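Local coordinates for protein putative esterase (Sulfolobus solfataricus P2, PDB 2RAU) that is probably a lipase or esterase of the alpha/beta-hydrolase type that hydrolyses ester bonds, and binds calcium, at residues A[166-177]-A[292-302]. Sequence-based numbering, arbitrary orientation. Where two conformers were deposited one is given.
Sequences WKNDIKGLILLD and GILVPTIAFVS
Strands 172-176 and 297-302 run parallel, their axes 4.8 Å apart, as neighbours in the central sheet of an alpha/beta-hydrolase fold, joined by five backbone hydrogen bonds that alternate in direction, from Leu173 N to Pro296 O at one end to Asp177 N to Phe300 O at the other, the last more bent (133° at the hydrogen). Ile174 CG1 lies alongside Ile298 CG2, and Leu176 CD2 meets Phe300 CD1 at 3.8 Å, on the face where helix 338-353 packs with Trp349 and Val346. Leu173 beside Thr297 and Leu175 beside Ala299 occupy the other face, where the two leucines reach helix 153-169. Thr297 OG1 donates a hydrogen bond to Val295 O from above the carbonyl plane. Before the strands, the two methyls of Val295 point to different partners: CG1, anti to the backbone N (chi1 165°), presses on Gly172 CA at a tight 3.4 Å, while CG2 reaches Trp166 CE3. The Trp166 indole, at the end of helix 153-169, takes Ile293 CA over one face in a CH-pi contact, 3.9 Å from the five-ring centroid; Lys167 CG lies over the opposite face, and Leu294 CB touches CH2. With an alanine in place of Trp166, Ile293 and Leu294 are likely to lose the ring they rest on, and a gap to open beside Val295 CG2. At the far end Asp177 OD2 also bonds His329 ND1, consistent with its being the acid of a Ser152-His329-Asp177 triad. Ser302 holds both carboxylate oxygens of Asp177: Ser302 N meets Asp177 OD1 at 2.8 Å from above the carboxylate plane, and Ser302 OG donates to Asp177 OD2 in a very short 2.5 Å bond.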
loop_
_atom_site.group_PDB
_atom_site.type_symbol
_atom_site.label_atom_id
_atom_site.label_comp_id
_atom_site.label_asym_id
_atom_site.label_seq_id
_atom_site.Cartn_x
_atom_site.Cartn_y
_atom_site.Cartn_z
ATOM N N TRP A 166 -7.226 18.847 -1.373
ATOM C CA TRP A 166 -8.586 18.334 -1.233
ATOM C C TRP A 166 -9.646 19.152 -1.953
ATOM O O TRP A 166 -10.515 18.584 -2.589
ATOM C CB TRP A 166 -8.995 18.115 0.244
ATOM C CG TRP A 166 -9.298 19.326 1.058
ATOM C CD1 TRP A 166 -8.441 20.016 1.840
ATOM C CD2 TRP A 166 -10.577 19.957 1.216
ATOM N NE1 TRP A 166 -9.091 21.052 2.463
ATOM C CE2 TRP A 166 -10.406 21.033 2.100
ATOM C CE3 TRP A 166 -11.837 19.732 0.674
ATOM C CZ2 TRP A 166 -11.433 21.872 2.447
ATOM C CZ3 TRP A 166 -12.858 20.560 1.036
ATOM C CH2 TRP A 166 -12.652 21.620 1.908
ATOM N N LYS A 167 -9.536 20.485 -1.913
ATOM C CA LYS A 167 -10.574 21.330 -2.444
ATOM C C LYS A 167 -10.796 21.067 -3.909
ATOM O O LYS A 167 -11.927 20.959 -4.312
ATOM C CB LYS A 167 -10.282 22.810 -2.195
ATOM C CG LYS A 167 -10.256 23.121 -0.701
ATOM C CD LYS A 167 -9.871 24.574 -0.395
ATOM C CE LYS A 167 -9.899 24.868 1.111
ATOM N NZ LYS A 167 -9.495 26.292 1.366
ATOM N N ASN A 168 -9.741 20.874 -4.690
ATOM C CA ASN A 168 -9.944 20.597 -6.107
ATOM C C ASN A 168 -9.852 19.165 -6.597
ATOM O O ASN A 168 -10.286 18.889 -7.722
ATOM C CB ASN A 168 -9.005 21.433 -6.952
ATOM C CG ASN A 168 -9.459 22.889 -7.045
ATOM O OD1 ASN A 168 -10.580 23.263 -7.592
ATOM N ND2 ASN A 168 -8.625 23.726 -6.475
ATOM N N ASP A 169 -9.300 18.277 -5.775
ATOM C CA ASP A 169 -9.020 16.894 -6.176
ATOM C C ASP A 169 -9.780 15.760 -5.461
ATOM O O ASP A 169 -9.972 14.719 -6.068
ATOM C CB ASP A 169 -7.528 16.604 -5.984
ATOM C CG ASP A 169 -6.637 17.332 -6.973
ATOM O OD1 ASP A 169 -7.153 17.956 -7.946
ATOM O OD2 ASP A 169 -5.389 17.252 -6.772
ATOM N N ILE A 170 -10.187 15.942 -4.196
ATOM C CA ILE A 170 -10.624 14.808 -3.341
ATOM C C ILE A 170 -12.003 14.993 -2.758
ATOM O O ILE A 170 -12.258 16.003 -2.124
ATOM C CB ILE A 170 -9.640 14.612 -2.135
ATOM C CG1 ILE A 170 -8.171 14.569 -2.607
ATOM C CG2 ILE A 170 -9.995 13.337 -1.259
ATOM C CD1 ILE A 170 -7.817 13.492 -3.694
ATOM N N LYS A 171 -12.883 14.017 -2.966
ATOM C CA LYS A 171 -14.231 14.128 -2.471
ATOM C C LYS A 171 -14.552 13.120 -1.362
ATOM O O LYS A 171 -15.625 13.165 -0.767
ATOM C CB LYS A 171 -15.223 13.992 -3.626
ATOM C CG LYS A 171 -15.216 12.657 -4.294
ATOM C CD LYS A 171 -16.112 12.567 -5.506
ATOM C CE LYS A 171 -15.812 11.298 -6.262
ATOM N NZ LYS A 171 -16.485 11.209 -7.570
ATOM N N GLY A 172 -13.610 12.223 -1.062
ATOM C CA GLY A 172 -13.803 11.236 -0.022
ATOM C C GLY A 172 -12.490 10.566 0.301
ATOM O O GLY A 172 -11.657 10.349 -0.590
ATOM N N LEU A 173 -12.304 10.251 1.581
ATOM C CA LEU A 173 -11.089 9.574 2.060
ATOM C C LEU A 173 -11.419 8.225 2.695
ATOM O O LEU A 173 -12.359 8.102 3.462
ATOM C CB LEU A 173 -10.320 10.447 3.048
ATOM C CG LEU A 173 -9.471 11.573 2.464
ATOM C CD1 LEU A 173 -9.229 12.666 3.525
ATOM C CD2 LEU A 173 -8.166 11.057 1.878
ATOM N N ILE A 174 -10.658 7.206 2.306
ATOM C CA ILE A 174 -10.791 5.861 2.859
ATOM C C ILE A 174 -9.430 5.443 3.424
ATOM O O ILE A 174 -8.491 5.170 2.673
ATOM C CB ILE A 174 -11.210 4.844 1.790
ATOM C CG1 ILE A 174 -12.547 5.257 1.131
ATOM C CG2 ILE A 174 -11.238 3.380 2.377
ATOM C CD1 ILE A 174 -12.748 4.648 -0.266
ATOM N N LEU A 175 -9.314 5.381 4.751
ATOM C CA LEU A 175 -8.050 5.016 5.406
ATOM C C LEU A 175 -8.127 3.571 5.915
ATOM O O LEU A 175 -8.929 3.247 6.782
ATOM C CB LEU A 175 -7.737 5.996 6.548
ATOM C CG LEU A 175 -7.725 7.489 6.150
ATOM C CD1 LEU A 175 -7.664 8.396 7.430
ATOM C CD2 LEU A 175 -6.578 7.757 5.092
ATOM N N LEU A 176 -7.329 2.707 5.296
ATOM C CA LEU A 176 -7.291 1.270 5.577
ATOM C C LEU A 176 -6.075 0.998 6.483
ATOM O O LEU A 176 -4.943 0.743 6.031
ATOM C CB LEU A 176 -7.221 0.474 4.259
ATOM C CG LEU A 176 -8.395 0.713 3.276
ATOM C CD1 LEU A 176 -8.059 0.251 1.877
ATOM C CD2 LEU A 176 -9.682 0.076 3.773
ATOM N N ASP A 177 -6.314 1.127 7.770
ATOM C CA ASP A 177 -5.265 1.006 8.789
ATOM C C ASP A 177 -4.064 1.899 8.426
ATOM O O ASP A 177 -2.926 1.455 8.325
ATOM C CB ASP A 177 -4.884 -0.481 9.020
ATOM C CG ASP A 177 -4.664 -0.835 10.494
ATOM O OD1 ASP A 177 -5.186 -0.138 11.388
ATOM O OD2 ASP A 177 -3.962 -1.860 10.744
ATOM N N GLY A 292 -7.976 21.772 8.060
ATOM C CA GLY A 292 -9.057 22.174 7.157
ATOM C C GLY A 292 -9.744 21.177 6.238
ATOM O O GLY A 292 -10.537 21.589 5.384
ATOM N N ILE A 293 -9.464 19.886 6.404
ATOM C CA ILE A 293 -9.880 18.895 5.416
ATOM C C ILE A 293 -11.352 18.558 5.646
ATOM O O ILE A 293 -11.688 17.784 6.530
ATOM C CB ILE A 293 -8.969 17.640 5.447
ATOM C CG1 ILE A 293 -7.485 18.050 5.386
ATOM C CG2 ILE A 293 -9.327 16.659 4.315
ATOM C CD1 ILE A 293 -6.502 16.875 5.357
ATOM N N LEU A 294 -12.226 19.141 4.838
ATOM C CA LEU A 294 -13.661 18.919 4.962
ATOM C C LEU A 294 -14.133 17.894 3.925
ATOM O O LEU A 294 -14.919 18.185 3.018
ATOM C CB LEU A 294 -14.415 20.248 4.811
ATOM C CG LEU A 294 -13.871 21.400 5.669
ATOM C CD1 LEU A 294 -14.662 22.580 5.322
ATOM C CD2 LEU A 294 -13.889 21.078 7.172
ATOM N N VAL A 295 -13.618 16.694 4.068
ATOM C CA VAL A 295 -13.887 15.595 3.167
ATOM C C VAL A 295 -14.496 14.453 4.007
ATOM O O VAL A 295 -13.951 14.132 5.065
ATOM C CB VAL A 295 -12.530 15.131 2.502
ATOM C CG1 VAL A 295 -12.645 13.793 1.839
ATOM C CG2 VAL A 295 -12.006 16.212 1.513
ATOM N N PRO A 296 -15.630 13.859 3.559
ATOM C CA PRO A 296 -16.144 12.642 4.190
ATOM C C PRO A 296 -15.060 11.580 4.243
ATOM O O PRO A 296 -14.395 11.310 3.225
ATOM C CB PRO A 296 -17.259 12.198 3.243
ATOM C CG PRO A 296 -17.716 13.427 2.648
ATOM C CD PRO A 296 -16.495 14.272 2.454
ATOM N N THR A 297 -14.903 10.979 5.416
ATOM C CA THR A 297 -13.835 10.019 5.695
ATOM C C THR A 297 -14.327 8.760 6.407
ATOM O O THR A 297 -15.173 8.829 7.292
ATOM C CB THR A 297 -12.693 10.695 6.545
ATOM O OG1 THR A 297 -12.170 11.833 5.842
ATOM C CG2 THR A 297 -11.563 9.718 6.872
ATOM N N ILE A 298 -13.829 7.606 5.961
ATOM C CA ILE A 298 -14.014 6.341 6.693
ATOM C C ILE A 298 -12.606 5.819 7.019
ATOM O O ILE A 298 -11.716 5.823 6.168
ATOM C CB ILE A 298 -14.931 5.313 5.936
ATOM C CG1 ILE A 298 -15.270 4.119 6.842
ATOM C CG2 ILE A 298 -14.322 4.907 4.566
ATOM C CD1 ILE A 298 -16.298 3.226 6.251
ATOM N N ALA A 299 -12.405 5.411 8.280
ATOM C CA ALA A 299 -11.105 4.946 8.757
ATOM C C ALA A 299 -11.276 3.611 9.427
ATOM O O ALA A 299 -12.107 3.460 10.307
ATOM C CB ALA A 299 -10.471 5.966 9.724
ATOM N N PHE A 300 -10.529 2.626 8.958
ATOM C CA PHE A 300 -10.504 1.299 9.574
ATOM C C PHE A 300 -9.234 1.153 10.424
ATOM O O PHE A 300 -8.150 1.511 9.978
ATOM C CB PHE A 300 -10.526 0.201 8.521
ATOM C CG PHE A 300 -11.794 0.149 7.717
ATOM C CD1 PHE A 300 -11.998 1.036 6.671
ATOM C CD2 PHE A 300 -12.764 -0.813 7.972
ATOM C CE1 PHE A 300 -13.146 0.978 5.925
ATOM C CE2 PHE A 300 -13.911 -0.884 7.214
ATOM C CZ PHE A 300 -14.095 -0.005 6.182
ATOM N N VAL A 301 -9.377 0.625 11.638
ATOM C CA VAL A 301 -8.226 0.472 12.538
ATOM C C VAL A 301 -8.172 -0.950 13.134
ATOM O O VAL A 301 -9.116 -1.411 13.755
ATOM C CB VAL A 301 -8.181 1.617 13.611
ATOM C CG1 VAL A 301 -9.327 1.498 14.633
ATOM C CG2 VAL A 301 -6.836 1.657 14.291
ATOM N N SER A 302 -7.062 -1.642 12.889
ATOM C CA SER A 302 -6.841 -3.005 13.370
ATOM C C SER A 302 -6.688 -3.014 14.917
ATOM O O SER A 302 -5.978 -2.189 15.489
ATOM C CB SER A 302 -5.618 -3.649 12.695
ATOM O OG SER A 302 -4.400 -2.945 12.899
#